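Local coordinates for protein rubisco operon transcriptional regulator (Synechocystis sp., PDB 5Y2W) that binds 2-phosphoglycolate in the regulatory domain of a LysR-type transcription factor that probably represses genes to coordinate carbon and nitrogen metabolism, at residues F110-K115 with V134-E139; V86-D91 with M154-L159. All coordinates share one frame; numbering follows the deposited sequence.

Interaction 1: residues F110-K115 with V134-E139; sequences FIMREK and VRVRLE. With PGA (2-phosphoglycolic acid), chain B.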
loop_
_atom_site.group_PDB
_atom_site.type_symbol
_atom_site.label_atom_id
_atom_site.label_comp_id
_atom_site.label_asym_id
_atom_site.label_seq_id
_atom_site.Cartn_x
_atom_site.Cartn_y
_atom_site.Cartn_z
ATOM N N PHE A 110 18.363 9.734 1.236
ATOM C CA PHE A 110 17.042 9.989 0.656
ATOM C C PHE A 110 16.460 8.706 0.050
ATOM O O PHE A 110 17.058 8.096 -0.847
ATOM C CB PHE A 110 17.156 11.047 -0.413
ATOM C CG PHE A 110 15.838 11.601 -0.857
ATOM C CD1 PHE A 110 15.054 10.907 -1.760
ATOM C CD2 PHE A 110 15.392 12.806 -0.369
ATOM C CE1 PHE A 110 13.820 11.406 -2.157
ATOM C CE2 PHE A 110 14.173 13.322 -0.748
ATOM C CZ PHE A 110 13.384 12.615 -1.660
ATOM N N ILE A 111 15.277 8.329 0.515
ATOM C CA ILE A 111 14.667 7.106 0.078
ATOM C C ILE A 111 13.772 7.415 -1.065
ATOM O O ILE A 111 12.917 8.302 -0.953
ATOM C CB ILE A 111 13.845 6.488 1.217
ATOM C CG1 ILE A 111 14.733 6.271 2.465
ATOM C CG2 ILE A 111 13.208 5.180 0.752
ATOM C CD1 ILE A 111 14.018 6.464 3.781
ATOM N N MET A 112 13.885 6.672 -2.140
ATOM C CA MET A 112 13.045 6.941 -3.302
ATOM C C MET A 112 11.939 5.889 -3.451
ATOM O O MET A 112 12.069 4.765 -3.012
ATOM C CB MET A 112 13.885 6.888 -4.563
ATOM C CG MET A 112 14.775 8.082 -4.818
ATOM S SD MET A 112 13.941 9.494 -5.591
ATOM C CE MET A 112 15.208 10.760 -5.758
ATOM N N ARG A 113 10.830 6.282 -4.049
ATOM C CA ARG A 113 9.800 5.374 -4.511
ATOM C C ARG A 113 10.332 4.593 -5.731
ATOM O O ARG A 113 11.370 4.962 -6.309
ATOM C CB ARG A 113 8.559 6.201 -4.945
ATOM C CG ARG A 113 7.701 6.728 -3.807
ATOM C CD ARG A 113 6.800 5.676 -3.211
ATOM N NE ARG A 113 5.983 5.101 -4.275
ATOM C CZ ARG A 113 4.848 5.612 -4.754
ATOM N NH1 ARG A 113 4.287 5.030 -5.829
ATOM N NH2 ARG A 113 4.289 6.687 -4.178
ATOM N N GLU A 114 9.612 3.535 -6.110
ATOM C CA GLU A 114 9.878 2.742 -7.351
ATOM C C GLU A 114 9.768 3.608 -8.594
ATOM O O GLU A 114 9.025 4.617 -8.590
ATOM C CB GLU A 114 8.916 1.575 -7.461
ATOM C CG GLU A 114 7.466 1.882 -7.921
ATOM C CD GLU A 114 6.603 2.620 -6.882
ATOM O OE1 GLU A 114 5.449 2.977 -7.249
ATOM O OE2 GLU A 114 7.071 2.890 -5.724
ATOM N N LYS A 115 10.564 3.256 -9.613
ATOM C CA LYS A 115 10.420 3.755 -10.975
ATOM C C LYS A 115 8.993 3.537 -11.430
ATOM O O LYS A 115 8.437 2.465 -11.209
ATOM C CB LYS A 115 11.376 3.019 -11.946
ATOM C CG LYS A 115 12.860 3.347 -11.760
ATOM C CD LYS A 115 13.755 2.731 -12.840
ATOM C CE LYS A 115 15.237 2.993 -12.559
ATOM N NZ LYS A 115 15.690 2.596 -11.176
ATOM N N VAL A 134 20.992 13.995 -3.975
ATOM C CA VAL A 134 20.744 13.303 -2.715
ATOM C C VAL A 134 21.368 11.954 -2.804
ATOM O O VAL A 134 21.552 11.446 -3.878
ATOM C CB VAL A 134 19.249 13.124 -2.394
ATOM C CG1 VAL A 134 18.700 14.406 -1.873
ATOM C CG2 VAL A 134 18.474 12.636 -3.635
ATOM N N ARG A 135 21.660 11.371 -1.656
ATOM C CA ARG A 135 22.278 10.057 -1.610
ATOM C C ARG A 135 21.190 8.986 -1.522
ATOM O O ARG A 135 20.497 8.853 -0.540
ATOM C CB ARG A 135 23.213 9.991 -0.408
ATOM C CG ARG A 135 24.051 8.734 -0.387
ATOM C CD ARG A 135 25.249 8.814 0.560
ATOM N NE ARG A 135 26.100 7.604 0.501
ATOM C CZ ARG A 135 25.891 6.475 1.186
ATOM N NH1 ARG A 135 24.859 6.360 2.010
ATOM N NH2 ARG A 135 26.720 5.448 1.055
ATOM N N VAL A 136 20.991 8.263 -2.586
ATOM C CA VAL A 136 19.945 7.256 -2.620
ATOM C C VAL A 136 20.534 5.852 -2.546
ATOM O O VAL A 136 21.338 5.487 -3.348
ATOM C CB VAL A 136 19.156 7.372 -3.925
ATOM C CG1 VAL A 136 18.019 6.362 -3.957
ATOM C CG2 VAL A 136 18.626 8.788 -4.080
ATOM N N ARG A 137 20.104 5.058 -1.584
ATOM C CA ARG A 137 20.408 3.629 -1.604
ATOM C C ARG A 137 19.176 2.697 -1.465
ATOM O O ARG A 137 19.281 1.488 -1.655
ATOM C CB ARG A 137 21.486 3.350 -0.553
ATOM C CG ARG A 137 22.844 3.899 -1.004
ATOM C CD ARG A 137 23.975 3.222 -0.275
ATOM N NE ARG A 137 23.855 3.475 1.169
ATOM C CZ ARG A 137 23.679 2.554 2.131
ATOM N NH1 ARG A 137 23.598 2.973 3.397
ATOM N NH2 ARG A 137 23.572 1.240 1.870
ATOM N N LEU A 138 18.020 3.276 -1.138
ATOM C CA LEU A 138 16.784 2.552 -0.972
ATOM C C LEU A 138 15.794 3.095 -1.953
ATOM O O LEU A 138 15.502 4.287 -1.951
ATOM C CB LEU A 138 16.232 2.735 0.426
ATOM C CG LEU A 138 17.076 2.196 1.570
ATOM C CD1 LEU A 138 16.446 2.474 2.910
ATOM C CD2 LEU A 138 17.238 0.698 1.374
ATOM N N GLU A 139 15.309 2.209 -2.801
ATOM C CA GLU A 139 14.183 2.465 -3.656
ATOM C C GLU A 139 13.091 1.566 -3.131
ATOM O O GLU A 139 13.141 0.356 -3.327
ATOM C CB GLU A 139 14.585 2.145 -5.093
ATOM C CG GLU A 139 13.449 2.106 -6.053
ATOM C CD GLU A 139 13.904 1.875 -7.471
ATOM O OE1 GLU A 139 13.156 1.159 -8.205
ATOM O OE2 GLU A 139 14.978 2.433 -7.849
HETATM P P PGA B . 2.545 7.639 -7.295
HETATM O O1P PGA B . 1.469 8.841 -7.202
HETATM O O2P PGA B . 1.927 6.478 -6.589
HETATM O O3P PGA B . 3.808 8.218 -6.635
HETATM O O4P PGA B . 2.572 7.296 -8.738
HETATM C C2 PGA B . 0.867 9.360 -6.035
HETATM C C1 PGA B . 0.798 10.882 -6.037
HETATM O O1 PGA B . 0.281 11.479 -5.041
HETATM O O2 PGA B . 1.257 11.481 -7.032
HETATM O O HOH W 1 18.191 5.809 0.283
#

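Interaction 2: residues V86-D91 with M154-L159; sequences VIARRD and MGISVL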
loop_
_atom_site.group_PDB
_atom_site.type_symbol
_atom_site.label_atom_id
_atom_site.label_comp_id
_atom_site.label_asym_id
_atom_site.label_seq_id
_atom_site.Cartn_x
_atom_site.Cartn_y
_atom_site.Cartn_z
ATOM N N VAL A 86 8.516 17.168 2.301
ATOM C CA VAL A 86 9.685 16.513 2.854
ATOM C C VAL A 86 9.422 15.956 4.261
ATOM O O VAL A 86 9.072 16.676 5.181
ATOM C CB VAL A 86 10.920 17.444 2.845
ATOM C CG1 VAL A 86 12.126 16.735 3.420
ATOM C CG2 VAL A 86 11.241 17.888 1.415
ATOM N N ILE A 87 9.636 14.654 4.409
ATOM C CA ILE A 87 9.418 13.994 5.648
ATOM C C ILE A 87 10.717 13.455 6.176
ATOM O O ILE A 87 11.520 12.878 5.434
ATOM C CB ILE A 87 8.430 12.849 5.471
ATOM C CG1 ILE A 87 7.084 13.427 4.979
ATOM C CG2 ILE A 87 8.240 12.108 6.809
ATOM C CD1 ILE A 87 6.194 12.396 4.356
ATOM N N ALA A 88 10.909 13.646 7.468
ATOM C CA ALA A 88 12.063 13.096 8.143
ATOM C C ALA A 88 11.647 12.533 9.493
ATOM O O ALA A 88 10.470 12.581 9.889
ATOM C CB ALA A 88 13.130 14.160 8.329
ATOM N N ARG A 89 12.616 11.973 10.198
ATOM C CA ARG A 89 12.330 11.613 11.544
ATOM C C ARG A 89 12.569 12.812 12.399
ATOM O O ARG A 89 13.363 13.678 12.051
ATOM C CB ARG A 89 13.160 10.435 11.972
ATOM C CG ARG A 89 12.618 9.826 13.269
ATOM C CD ARG A 89 13.236 8.484 13.499
ATOM N NE ARG A 89 14.625 8.657 13.963
ATOM C CZ ARG A 89 15.430 7.638 14.238
ATOM N NH1 ARG A 89 14.972 6.405 14.094
ATOM N NH2 ARG A 89 16.694 7.843 14.634
ATOM N N ARG A 90 11.869 12.871 13.517
ATOM C CA ARG A 90 11.856 14.043 14.386
ATOM C C ARG A 90 13.216 14.346 15.072
ATOM O O ARG A 90 13.407 15.415 15.572
ATOM C CB ARG A 90 10.742 13.871 15.445
ATOM C CG ARG A 90 11.004 12.734 16.437
ATOM C CD ARG A 90 9.772 12.321 17.241
ATOM N NE ARG A 90 9.309 13.366 18.151
ATOM C CZ ARG A 90 8.166 13.330 18.839
ATOM N NH1 ARG A 90 7.856 14.345 19.634
ATOM N NH2 ARG A 90 7.327 12.295 18.738
ATOM N N ASP A 91 14.175 13.427 15.062
ATOM C CA ASP A 91 15.506 13.706 15.620
ATOM C C ASP A 91 16.402 14.264 14.504
ATOM O O ASP A 91 17.590 14.547 14.701
ATOM C CB ASP A 91 16.105 12.424 16.240
ATOM C CG ASP A 91 16.181 11.254 15.237
ATOM O OD1 ASP A 91 15.511 11.236 14.143
ATOM O OD2 ASP A 91 16.917 10.315 15.561
ATOM N N MET A 154 16.411 5.551 8.343
ATOM C CA MET A 154 17.084 5.334 7.061
ATOM C C MET A 154 17.133 6.556 6.124
ATOM O O MET A 154 17.632 6.479 4.995
ATOM C CB MET A 154 16.451 4.135 6.368
ATOM C CG MET A 154 16.791 2.830 7.070
ATOM S SD MET A 154 15.671 1.492 6.596
ATOM C CE MET A 154 14.793 1.286 8.153
ATOM N N GLY A 155 16.652 7.695 6.592
ATOM C CA GLY A 155 16.793 8.924 5.823
ATOM C C GLY A 155 15.507 9.738 5.751
ATOM O O GLY A 155 14.630 9.567 6.558
ATOM N N ILE A 156 15.437 10.626 4.775
ATOM C CA ILE A 156 14.257 11.448 4.524
ATOM C C ILE A 156 13.735 11.038 3.174
ATOM O O ILE A 156 14.393 10.310 2.439
ATOM C CB ILE A 156 14.615 12.940 4.531
ATOM C CG1 ILE A 156 15.548 13.260 3.386
ATOM C CG2 ILE A 156 15.325 13.277 5.818
ATOM C CD1 ILE A 156 15.884 14.729 3.311
ATOM N N SER A 157 12.519 11.452 2.905
ATOM C CA SER A 157 11.870 11.242 1.620
ATOM C C SER A 157 10.893 12.394 1.339
ATOM O O SER A 157 10.739 13.297 2.139
ATOM C CB SER A 157 11.065 9.952 1.628
ATOM O OG SER A 157 10.838 9.494 0.283
ATOM N N VAL A 158 10.261 12.361 0.167
ATOM C CA VAL A 158 9.175 13.297 -0.167
ATOM C C VAL A 158 8.015 12.402 -0.513
ATOM O O VAL A 158 8.171 11.483 -1.331
ATOM C CB VAL A 158 9.530 14.167 -1.377
ATOM C CG1 VAL A 158 8.268 14.804 -1.965
ATOM C CG2 VAL A 158 10.612 15.219 -1.042
ATOM N N LEU A 159 6.894 12.618 0.163
ATOM C CA LEU A 159 5.698 11.857 -0.076
ATOM C C LEU A 159 4.514 12.843 -0.065
ATOM O O LEU A 159 4.616 13.945 0.480
ATOM C CB LEU A 159 5.473 10.861 1.075
ATOM C CG LEU A 159 6.434 9.705 1.374
ATOM C CD1 LEU A 159 6.031 8.950 2.644
ATOM C CD2 LEU A 159 6.452 8.808 0.185
#

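Interaction 1: residues F110-K115 with V134-E139
F110 and V134 cross obliquely at their bases, CB to CB at 3.6 Å, while the F110 ring leads off to an edge-to-face meeting with F127. Two residues on, M112 crosses V136 at about a right angle: its CG lies anti to its own carbonyl carbon (chi1 -76°) and rests 3.8 Å from V136 CG1. I111 and L138 instead lie side by side, pointing the same way, with I111 CG2 3.9 Å from L138 CB. The backbones run parallel, tied by F110 N to R135 O and by a straighter bond from M112 N to L138 O (2.9 Å), and one water joins F110 O to R137 N. E139 reaches out extended, and its OE2 forms a long salt bridge with K115 NZ (3.4 Å) but a stronger one with R120. R113 turns away to the ligand, its guanidinium side-on to E114: NE meets OE2 at 2.9 Å and NH1 meets OE1 at 2.8 Å, both near the guanidinium plane. NH1 also donates to phosphate oxygen O2P of 2-phosphoglycolate at 2.9 Å. An alanine in place of R113 would probably leave the phosphate short of a positive partner and the E114 carboxylate freer to turn. The two segments are bridged once, at M112 and E139, and joined through helix 118-129; the first carries R113 into the 2-phosphoglycolate pocket of the LysR substrate-binding domain.

Interaction 2: residues V86-D91 with M154-L159
I87 and S157 form an antiparallel hydrogen-bonded pair: I87 N donates almost straight to S157 O (2.9 Å, 173° at the hydrogen), and S157 N returns a bond to I87 O at 3.1 Å. V86 and V158, the neighbouring non-hydrogen-bonded pair, turn to one face of the sheet and touch through their CG2 methyls at 3.7 Å. On the I87 and S157 face, I87 sends CD1 across L159 at about a right angle, 3.7 Å from L159 CB. The tightest apolar contact is at I156, whose CG2, anti to the carbonyl carbon, meets A88 CB at 3.5 Å. Before I156, G155 adopts backbone angles at which a CB would press on the preceding carbonyl oxygen. Farther out, F181 packs on V86 and V158, whereas I150 and I146 of helix 143-151 back I87 and S157. Strand 173-176 flanks 86-89 on its other edge, with L176 on V86 and A88. At the end of the strand, R89 grips D91 of the following turn with NE and NH2, and its NH1 reaches A151 O, tying the turn to the C-terminal end of helix 143-151. Cohesion across the pair thus comes from backbone bonds and aliphatic packing; the buried S157 hydroxyl has its polar need met by I111 O, and the side chains that touch across the pair are aliphatic.

The two contacts lie in the same half of the chain, their centres about 12 Å apart, within one LysR substrate-binding domain. Along the sequence interaction 1 is nested inside the loop closed by interaction 2: strand 81-89 comes first, then segment 110-115, helix 118-129, segment 134-139, helix 143-151 and strand 157-160. They meet directly where I111 N lies 2.9 Å from I156 O, a probable hydrogen bond, and where the F110 ring packs on I156. Side by side the order is 86-89, 154-159, 110-115, 134-139, placing 110-115 between strand 157-160 and segment 134-139. Beyond, L138 and E139 pair with a strand of the second subunit, so this framework links the ligand pocket to the dimer interface.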